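PDB 5JD6: MGS-MChE2 from Uncultured bacterium, which probably hydrolyses ester bonds, as an esterase of the alpha/beta hydrolase fold recovered from the metagenome of lagoon sediments. Local coordinates for residues 70-73 and 74-77; 208-211 and 212-216; 235-238 and 239-242; 243-246 and 247-251. One frame throughout, in Å; residues are numbered along the deposited sequence.

Contact 1 (70-73 and 74-77)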
# COMPACT_ATOMS: atom_id res chain seq x y z
N ALA A 70 -3.12 4.01 -9.67
CA ALA A 70 -1.95 4.84 -9.38
C ALA A 70 -2.23 6.31 -9.68
O ALA A 70 -1.89 7.19 -8.89
CB ALA A 70 -0.75 4.36 -10.18
N ARG A 71 -2.86 6.57 -10.83
CA ARG A 71 -3.22 7.93 -11.21
C ARG A 71 -4.31 8.49 -10.29
O ARG A 71 -4.37 9.69 -10.06
CB ARG A 71 -3.67 7.98 -12.67
CG ARG A 71 -2.52 7.91 -13.67
CD ARG A 71 -3.01 8.11 -15.10
NE ARG A 71 -3.74 6.96 -15.60
CZ ARG A 71 -3.18 5.93 -16.22
NH1 ARG A 71 -1.86 5.91 -16.42
NH2 ARG A 71 -3.92 4.92 -16.65
N TYR A 72 -5.16 7.60 -9.78
CA TYR A 72 -6.18 8.00 -8.82
C TYR A 72 -5.51 8.46 -7.53
O TYR A 72 -5.94 9.44 -6.92
CB TYR A 72 -7.15 6.85 -8.54
CG TYR A 72 -8.31 7.21 -7.64
CD1 TYR A 72 -9.52 7.64 -8.18
CD2 TYR A 72 -8.20 7.13 -6.26
CE1 TYR A 72 -10.59 7.97 -7.36
CE2 TYR A 72 -9.26 7.46 -5.44
CZ TYR A 72 -10.45 7.88 -5.99
OH TYR A 72 -11.51 8.21 -5.18
N LEU A 73 -4.48 7.74 -7.11
CA LEU A 73 -3.71 8.10 -5.93
C LEU A 73 -3.06 9.46 -6.12
O LEU A 73 -3.08 10.30 -5.22
CB LEU A 73 -2.65 7.04 -5.63
CG LEU A 73 -1.59 7.45 -4.61
CD1 LEU A 73 -2.22 7.66 -3.24
CD2 LEU A 73 -0.47 6.43 -4.54
N LYS A 74 -2.48 9.67 -7.30
CA LYS A 74 -1.87 10.94 -7.65
C LYS A 74 -2.89 12.07 -7.58
O LYS A 74 -2.61 13.15 -7.06
CB LYS A 74 -1.26 10.87 -9.05
CG LYS A 74 -0.57 12.14 -9.50
CD LYS A 74 0.57 12.52 -8.57
CE LYS A 74 1.48 13.56 -9.21
NZ LYS A 74 0.73 14.76 -9.67
N GLU A 75 -4.09 11.80 -8.10
CA GLU A 75 -5.17 12.78 -8.06
C GLU A 75 -5.57 13.11 -6.63
O GLU A 75 -5.94 14.24 -6.32
CB GLU A 75 -6.38 12.28 -8.85
CG GLU A 75 -7.49 13.31 -9.00
CD GLU A 75 -8.68 12.77 -9.76
OE1 GLU A 75 -8.69 11.57 -10.09
OE2 GLU A 75 -9.62 13.56 -10.03
N PHE A 76 -5.47 12.11 -5.75
CA PHE A 76 -5.82 12.29 -4.34
C PHE A 76 -4.80 13.18 -3.63
O PHE A 76 -5.17 14.09 -2.89
CB PHE A 76 -5.93 10.94 -3.63
CG PHE A 76 -6.17 11.05 -2.15
CD1 PHE A 76 -7.39 11.51 -1.67
CD2 PHE A 76 -5.19 10.70 -1.24
CE1 PHE A 76 -7.62 11.62 -0.31
CE2 PHE A 76 -5.41 10.80 0.12
CZ PHE A 76 -6.63 11.26 0.59
N VAL A 77 -3.52 12.90 -3.85
CA VAL A 77 -2.45 13.68 -3.23
C VAL A 77 -2.47 15.12 -3.74
O VAL A 77 -2.32 16.07 -2.96
CB VAL A 77 -1.07 13.06 -3.49
CG1 VAL A 77 0.03 13.91 -2.87
CG2 VAL A 77 -1.02 11.64 -2.95

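Contact 2 (208-211 and 212-216)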
# COMPACT_ATOMS: atom_id res chain seq x y z
N PRO A 208 8.82 -14.81 1.36
CA PRO A 208 9.94 -13.95 1.75
C PRO A 208 10.98 -13.78 0.64
O PRO A 208 11.78 -12.85 0.70
CB PRO A 208 10.55 -14.69 2.95
CG PRO A 208 10.04 -16.08 2.86
CD PRO A 208 8.67 -15.96 2.27
N GLU A 209 10.97 -14.67 -0.35
CA GLU A 209 11.85 -14.54 -1.51
C GLU A 209 11.57 -13.24 -2.25
O GLU A 209 12.49 -12.57 -2.71
CB GLU A 209 11.68 -15.73 -2.45
CG GLU A 209 12.23 -17.06 -1.93
CD GLU A 209 11.29 -17.76 -0.97
OE1 GLU A 209 10.33 -17.12 -0.48
OE2 GLU A 209 11.49 -18.97 -0.71
N VAL A 210 10.29 -12.89 -2.36
CA VAL A 210 9.87 -11.68 -3.04
C VAL A 210 10.44 -10.44 -2.35
O VAL A 210 10.85 -9.48 -3.01
CB VAL A 210 8.33 -11.58 -3.10
CG1 VAL A 210 7.90 -10.29 -3.79
CG2 VAL A 210 7.75 -12.79 -3.82
N ALA A 211 10.46 -10.47 -1.02
CA ALA A 211 10.98 -9.36 -0.23
C ALA A 211 12.45 -9.09 -0.55
O ALA A 211 12.86 -7.94 -0.69
CB ALA A 211 10.81 -9.65 1.25
N GLU A 212 13.23 -10.16 -0.66
CA GLU A 212 14.66 -10.04 -0.94
C GLU A 212 14.91 -9.65 -2.40
O GLU A 212 15.92 -9.03 -2.71
CB GLU A 212 15.39 -11.33 -0.59
CG GLU A 212 15.35 -11.66 0.90
CD GLU A 212 16.21 -12.85 1.26
OE1 GLU A 212 15.71 -14.00 1.18
OE2 GLU A 212 17.39 -12.65 1.62
N ASP A 213 13.98 -10.02 -3.28
CA ASP A 213 14.03 -9.57 -4.66
C ASP A 213 13.88 -8.05 -4.72
O ASP A 213 14.58 -7.37 -5.46
CB ASP A 213 12.93 -10.24 -5.50
CG ASP A 213 13.27 -11.67 -5.85
OD1 ASP A 213 14.47 -11.99 -5.98
OD2 ASP A 213 12.33 -12.48 -6.01
N PHE A 214 12.95 -7.53 -3.92
CA PHE A 214 12.74 -6.09 -3.79
C PHE A 214 14.00 -5.41 -3.28
O PHE A 214 14.41 -4.37 -3.79
CB PHE A 214 11.57 -5.80 -2.85
CG PHE A 214 10.24 -5.70 -3.54
CD1 PHE A 214 10.09 -4.92 -4.67
CD2 PHE A 214 9.14 -6.40 -3.07
CE1 PHE A 214 8.87 -4.82 -5.31
CE2 PHE A 214 7.92 -6.31 -3.70
CZ PHE A 214 7.79 -5.52 -4.83
N LYS A 215 14.62 -6.01 -2.26
CA LYS A 215 15.84 -5.49 -1.68
C LYS A 215 16.99 -5.49 -2.69
O LYS A 215 17.79 -4.56 -2.73
CB LYS A 215 16.22 -6.29 -0.43
CG LYS A 215 17.61 -6.00 0.12
CD LYS A 215 17.75 -4.55 0.56
CE LYS A 215 19.17 -4.26 1.01
NZ LYS A 215 19.37 -2.82 1.33
N ARG A 216 17.05 -6.54 -3.50
CA ARG A 216 18.09 -6.67 -4.52
C ARG A 216 18.03 -5.55 -5.55
O ARG A 216 19.01 -4.83 -5.77
CB ARG A 216 17.99 -8.02 -5.24
CG ARG A 216 18.54 -9.20 -4.47
CD ARG A 216 18.75 -10.41 -5.38
NE ARG A 216 17.53 -10.83 -6.06
CZ ARG A 216 17.30 -10.67 -7.36
NH1 ARG A 216 18.22 -10.10 -8.14
NH2 ARG A 216 16.16 -11.09 -7.90

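Contact 3 (235-238 and 239-242)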
# COMPACT_ATOMS: atom_id res chain seq x y z
N MET A 235 -1.40 -6.23 10.76
CA MET A 235 -2.55 -6.72 11.51
C MET A 235 -2.15 -7.84 12.46
O MET A 235 -2.68 -7.95 13.57
CB MET A 235 -3.64 -7.19 10.55
CG MET A 235 -4.86 -7.81 11.21
SD MET A 235 -6.30 -7.74 10.13
CE MET A 235 -5.56 -8.07 8.54
N GLU A 236 -1.21 -8.68 12.04
CA GLU A 236 -0.74 -9.78 12.86
C GLU A 236 0.17 -9.28 13.98
O GLU A 236 0.12 -9.77 15.11
CB GLU A 236 -0.01 -10.82 12.01
CG GLU A 236 -0.87 -11.41 10.90
CD GLU A 236 -0.08 -12.30 9.96
OE1 GLU A 236 0.01 -11.96 8.76
OE2 GLU A 236 0.44 -13.34 10.42
N HIS A 237 1.01 -8.30 13.65
CA HIS A 237 1.90 -7.70 14.63
C HIS A 237 2.00 -6.19 14.46
O HIS A 237 3.01 -5.69 13.97
CB HIS A 237 3.29 -8.32 14.56
CG HIS A 237 3.32 -9.76 14.95
ND1 HIS A 237 3.00 -10.78 14.08
CD2 HIS A 237 3.63 -10.36 16.13
CE1 HIS A 237 3.12 -11.94 14.70
NE2 HIS A 237 3.50 -11.71 15.95
N PRO A 238 0.96 -5.45 14.87
CA PRO A 238 0.99 -3.99 14.78
C PRO A 238 2.03 -3.40 15.73
O PRO A 238 2.53 -2.31 15.52
CB PRO A 238 -0.43 -3.58 15.20
CG PRO A 238 -0.89 -4.70 16.07
CD PRO A 238 -0.28 -5.95 15.50
N GLU A 239 2.33 -4.16 16.78
CA GLU A 239 3.33 -3.79 17.77
C GLU A 239 4.72 -3.56 17.15
O GLU A 239 5.28 -2.47 17.24
CB GLU A 239 3.39 -4.86 18.86
CG GLU A 239 3.64 -6.28 18.35
CD GLU A 239 3.77 -7.30 19.45
OE1 GLU A 239 4.62 -7.10 20.34
OE2 GLU A 239 3.04 -8.32 19.41
N GLU A 240 5.25 -4.59 16.50
CA GLU A 240 6.61 -4.57 15.98
C GLU A 240 6.69 -3.81 14.67
O GLU A 240 7.71 -3.20 14.35
CB GLU A 240 7.14 -5.99 15.80
CG GLU A 240 6.98 -6.87 17.03
CD GLU A 240 7.54 -8.26 16.83
OE1 GLU A 240 6.90 -9.23 17.29
OE2 GLU A 240 8.62 -8.39 16.21
N PHE A 241 5.60 -3.84 13.91
CA PHE A 241 5.53 -3.11 12.65
C PHE A 241 5.70 -1.62 12.90
O PHE A 241 6.50 -0.96 12.24
CB PHE A 241 4.22 -3.39 11.92
CG PHE A 241 4.15 -2.80 10.54
CD1 PHE A 241 4.58 -3.54 9.45
CD2 PHE A 241 3.67 -1.52 10.34
CE1 PHE A 241 4.53 -3.00 8.17
CE2 PHE A 241 3.62 -0.98 9.07
CZ PHE A 241 4.05 -1.72 7.98
N ASN A 242 4.93 -1.10 13.85
CA ASN A 242 5.00 0.31 14.20
C ASN A 242 6.40 0.70 14.66
O ASN A 242 6.94 1.72 14.24
CB ASN A 242 3.99 0.65 15.30
CG ASN A 242 2.56 0.65 14.79
OD1 ASN A 242 2.31 0.89 13.61
ND2 ASN A 242 1.62 0.38 15.69

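Contact 4 (243-246 and 247-251)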
# COMPACT_ATOMS: atom_id res chain seq x y z
N GLN A 243 7.00 -0.14 15.50
CA GLN A 243 8.32 0.14 16.05
C GLN A 243 9.40 0.09 14.97
O GLN A 243 10.29 0.94 14.94
CB GLN A 243 8.65 -0.84 17.18
CG GLN A 243 9.78 -0.38 18.09
CD GLN A 243 10.21 -1.46 19.06
OE1 GLN A 243 10.10 -2.65 18.79
NE2 GLN A 243 10.71 -1.03 20.22
N LEU A 244 9.32 -0.91 14.10
CA LEU A 244 10.27 -1.04 12.99
C LEU A 244 10.16 0.14 12.04
O LEU A 244 11.17 0.72 11.64
CB LEU A 244 10.04 -2.35 12.23
CG LEU A 244 10.52 -3.64 12.88
CD1 LEU A 244 10.15 -4.84 12.02
CD2 LEU A 244 12.01 -3.60 13.13
N LEU A 245 8.93 0.50 11.69
CA LEU A 245 8.68 1.60 10.76
C LEU A 245 9.07 2.94 11.38
O LEU A 245 9.65 3.80 10.70
CB LEU A 245 7.21 1.62 10.34
CG LEU A 245 6.80 2.74 9.39
CD1 LEU A 245 7.70 2.74 8.16
CD2 LEU A 245 5.34 2.61 8.98
N HIS A 246 8.75 3.12 12.66
CA HIS A 246 9.04 4.37 13.35
C HIS A 246 10.55 4.62 13.41
O HIS A 246 11.00 5.74 13.18
CB HIS A 246 8.46 4.36 14.76
CG HIS A 246 8.40 5.71 15.40
ND1 HIS A 246 8.17 5.88 16.75
CD2 HIS A 246 8.53 6.95 14.88
CE1 HIS A 246 8.17 7.18 17.03
NE2 HIS A 246 8.39 7.85 15.91
N GLU A 247 11.31 3.58 13.72
CA GLU A 247 12.76 3.70 13.82
C GLU A 247 13.39 4.00 12.47
O GLU A 247 14.40 4.70 12.39
CB GLU A 247 13.36 2.42 14.41
CG GLU A 247 13.49 2.45 15.93
CD GLU A 247 14.33 3.61 16.42
OE1 GLU A 247 15.29 4.01 15.72
OE2 GLU A 247 14.04 4.13 17.52
N TRP A 248 12.80 3.46 11.41
CA TRP A 248 13.28 3.74 10.06
C TRP A 248 13.05 5.21 9.72
O TRP A 248 13.89 5.84 9.07
CB TRP A 248 12.58 2.83 9.05
CG TRP A 248 13.14 2.95 7.66
CD1 TRP A 248 14.29 2.39 7.19
CD2 TRP A 248 12.57 3.68 6.57
NE1 TRP A 248 14.47 2.72 5.87
CE2 TRP A 248 13.43 3.51 5.46
CE3 TRP A 248 11.41 4.45 6.41
CZ2 TRP A 248 13.16 4.09 4.22
CZ3 TRP A 248 11.15 5.02 5.18
CH2 TRP A 248 12.03 4.84 4.10
N PHE A 249 11.92 5.74 10.17
CA PHE A 249 11.61 7.16 9.98
C PHE A 249 12.62 8.05 10.71
O PHE A 249 13.05 9.07 10.17
CB PHE A 249 10.19 7.47 10.48
CG PHE A 249 9.10 7.03 9.55
CD1 PHE A 249 9.38 6.73 8.22
CD2 PHE A 249 7.79 6.92 9.99
CE1 PHE A 249 8.37 6.33 7.36
CE2 PHE A 249 6.78 6.51 9.14
CZ PHE A 249 7.07 6.22 7.82
N LYS A 250 12.99 7.64 11.92
CA LYS A 250 13.92 8.41 12.74
C LYS A 250 15.30 8.51 12.11
O LYS A 250 15.94 9.56 12.16
CB LYS A 250 14.03 7.79 14.13
CG LYS A 250 12.74 7.84 14.94
CD LYS A 250 12.82 6.91 16.15
CE LYS A 250 11.53 6.93 16.94
NZ LYS A 250 11.48 5.85 17.96
N GLU A 251 15.75 7.41 11.51
CA GLU A 251 17.07 7.35 10.90
C GLU A 251 17.20 8.28 9.70
O GLU A 251 18.29 8.76 9.39
CB GLU A 251 17.39 5.93 10.45
CG GLU A 251 17.50 4.93 11.58
CD GLU A 251 17.78 3.53 11.07
OE1 GLU A 251 18.17 3.39 9.89
OE2 GLU A 251 17.59 2.57 11.84

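Contact 1 (70-73 and 74-77)
Glu75 N donates to Arg71 O at 2.9 Å, the shortest of four successive backbone bonds that tie this helix turn to the one before it. Val77 N reaches Leu73 O along a straighter path, with an N-H...O angle of 162°, and Leu73 O also has a methyl for company: Val77 CG2 lies 3.3 Å from it. That methyl is anti to the carbonyl carbon of Val77 and beside its backbone N, on the side facing the preceding turn. The side chains of Leu73 and Val77 run alongside each other in the same direction, Leu73 CD1 lying 4.2 Å from Val77 CG2. Tyr72 and Glu75 meet loosely on another flank, where Tyr72 CD1 is 4.4 Å from Glu75 OE1. The charged ends are engaged further out, Glu75 with Lys10 and Lys74 with Asp78 in salt bridges, while Lys74 adds a cation-pi contact to Phe104. Leu73 also presses on Val23, Leu25 and Leu87 of the central sheet, and Tyr72 and Phe76 set their rings edge-to-face with Phe11. Such a helix, apolar toward the strands and charged along its outer flank, is typical of the layered alpha/beta hydrolase fold.

Contact 2 (208-211 and 212-216)
The ring of Phe214 lies alongside Val210, one turn earlier on the same helix, and the two side chains point the same way. Val210 CG1 comes within 4.0 Å of Phe214 CE2 and almost as near to CD2, one methyl meeting two adjacent ring carbons. Phe214 CD2 also passes 3.5 Å from Val210 O, approaching it obliquely. The second flat group is the guanidinium of Arg216, which takes a carboxylate oxygen at its edge and in its own plane: Arg216 NH2 binds Asp213 OD1 at 2.7 Å in a salt bridge, and NE adds a weak bond to the same oxygen. The carboxylate is not coplanar with its partner, since the donor stands 48° out of the Asp213 plane. With chi1 at -76°, Asp213 carries its CG beside its own backbone N and back toward the preceding turn, where CG lies 3.4 Å from Glu209 O.

Beneath these groups runs a regular helical ladder. Asp213 N, Phe214 N and Lys215 N each donate to the carbonyl four residues back, the last bond joining Lys215 N to Ala211 O at 3.0 Å, while Glu212 N to Pro208 O is weak. Helix 208-217 is the crossover of a beta-alpha-beta unit between strands 195-200 and 221-226. Ala211 rests on Trp199 and Leu223, and Phe214 reaches Ile197 of the one strand and Leu119 and Leu188 in nearby loops, while Lys215 NZ bonds Ala221 O where the last strand of the sheet begins.

Contact 3 (235-238 and 239-242)
At His237 the chain leaves helical geometry, with phi/psi of -140°/75°, and turns at once into helix 238-252. His237 is thus both the exit of the short helix 233-236 and the N-cap position of the long C-terminal helix of this alpha/beta hydrolase fold, and Pro238, a residue well suited to a first helical turn, follows it. The turn closes with two backbone bonds. Phe241 N meets His237 O at 3.2 Å, and Asn242 N meets Pro238 O at the same length but from above the carbonyl plane, 42° out of it.

The imidazole of His237 stands beside two carboxylates that point the same way as it does. Its CD2 carbon is 3.6 Å from Glu240 OE1 and 3.9 Å from Glu239 OE2; the ring plane is nearer to parallel with the Glu239 carboxylate than with that of Glu240, which is turned steeply to it. Glu239 gets there by an unusual first torsion, with CG lodged between its backbone N and carbonyl carbon. These acidic groups at the start of a helix would be expected to sit comfortably in the field of its dipole. His237 and Glu240 also touch Ile226 of the last strand, whereas Phe241 touches Thr114 and Asn242 packs on Val38 and Tyr41 of helix 36-41. Asn242 ND2 donates a hydrogen bond to Gly37 O; it also lies 2.8 Å from Pro238 O, but at an angle too poor for a bond.

Contact 4 (243-246 and 247-251)
Lys250 is held to the preceding turn twice over: Lys250 N donates to His246 O at 3.0 Å, and the far end of the side chain lies across the His246 ring to put NZ 3.1 Å from Glu247 OE2 in a salt bridge. Phe249 N to Leu245 O, also 3.0 Å, belongs to the same run of i to i+4 bonds of helix 238-252, the C-terminal helix of the alpha/beta hydrolase fold. The Glu247 chain bends at chi2, and its OE2 receives the ammonium from well above the carboxylate plane.

The extended lysine chain makes a CH-pi contact on the way. Its CE sits 3.4 Å from the centroid of the His246 ring, only 9° off the ring normal, while ND1 of that ring bonds to Tyr41 OH. On the buried flank Trp248 NE1 is taken by Asp222, and Leu245 packs on Ile198 and Val112 of the sheet. Leu245 and Phe249 cross at a slant; with Leu245 CG opposite its own backbone N, chi1 179°, the branch swings forward along the helix to the aromatic ring. Leu245 O stands over one face of that ring, offset toward its rim. Further out, Leu245 CD1 makes a second CH-pi contact, 3.9 Å from the Phe249 centroid, and its closest ring carbon is Phe249 CZ, 3.6 Å away.

Three helical turns and one helix start, met in series along the chain, sample the helical layers around one mixed sheet. Contact 1 lies on helix 66-80 and contact 2 on helix 208-217, on opposite sides of the chain's centre, with contact centres about 26 Å apart. Contacts 3 and 4 share helix 238-252: their segments adjoin, their centres are about 13 Å apart, and both lie about 20 Å, centre to centre, from contact 2. Contacts 2 and 4 both pack on strands 195-200 and 221-226, but on alternate residues and thus on opposite faces of the sheet, whereas contact 1 rests on strands 20-25 and 85-91. The same local i to i+4 logic thus serves helices spread along the sheet of a probable esterase.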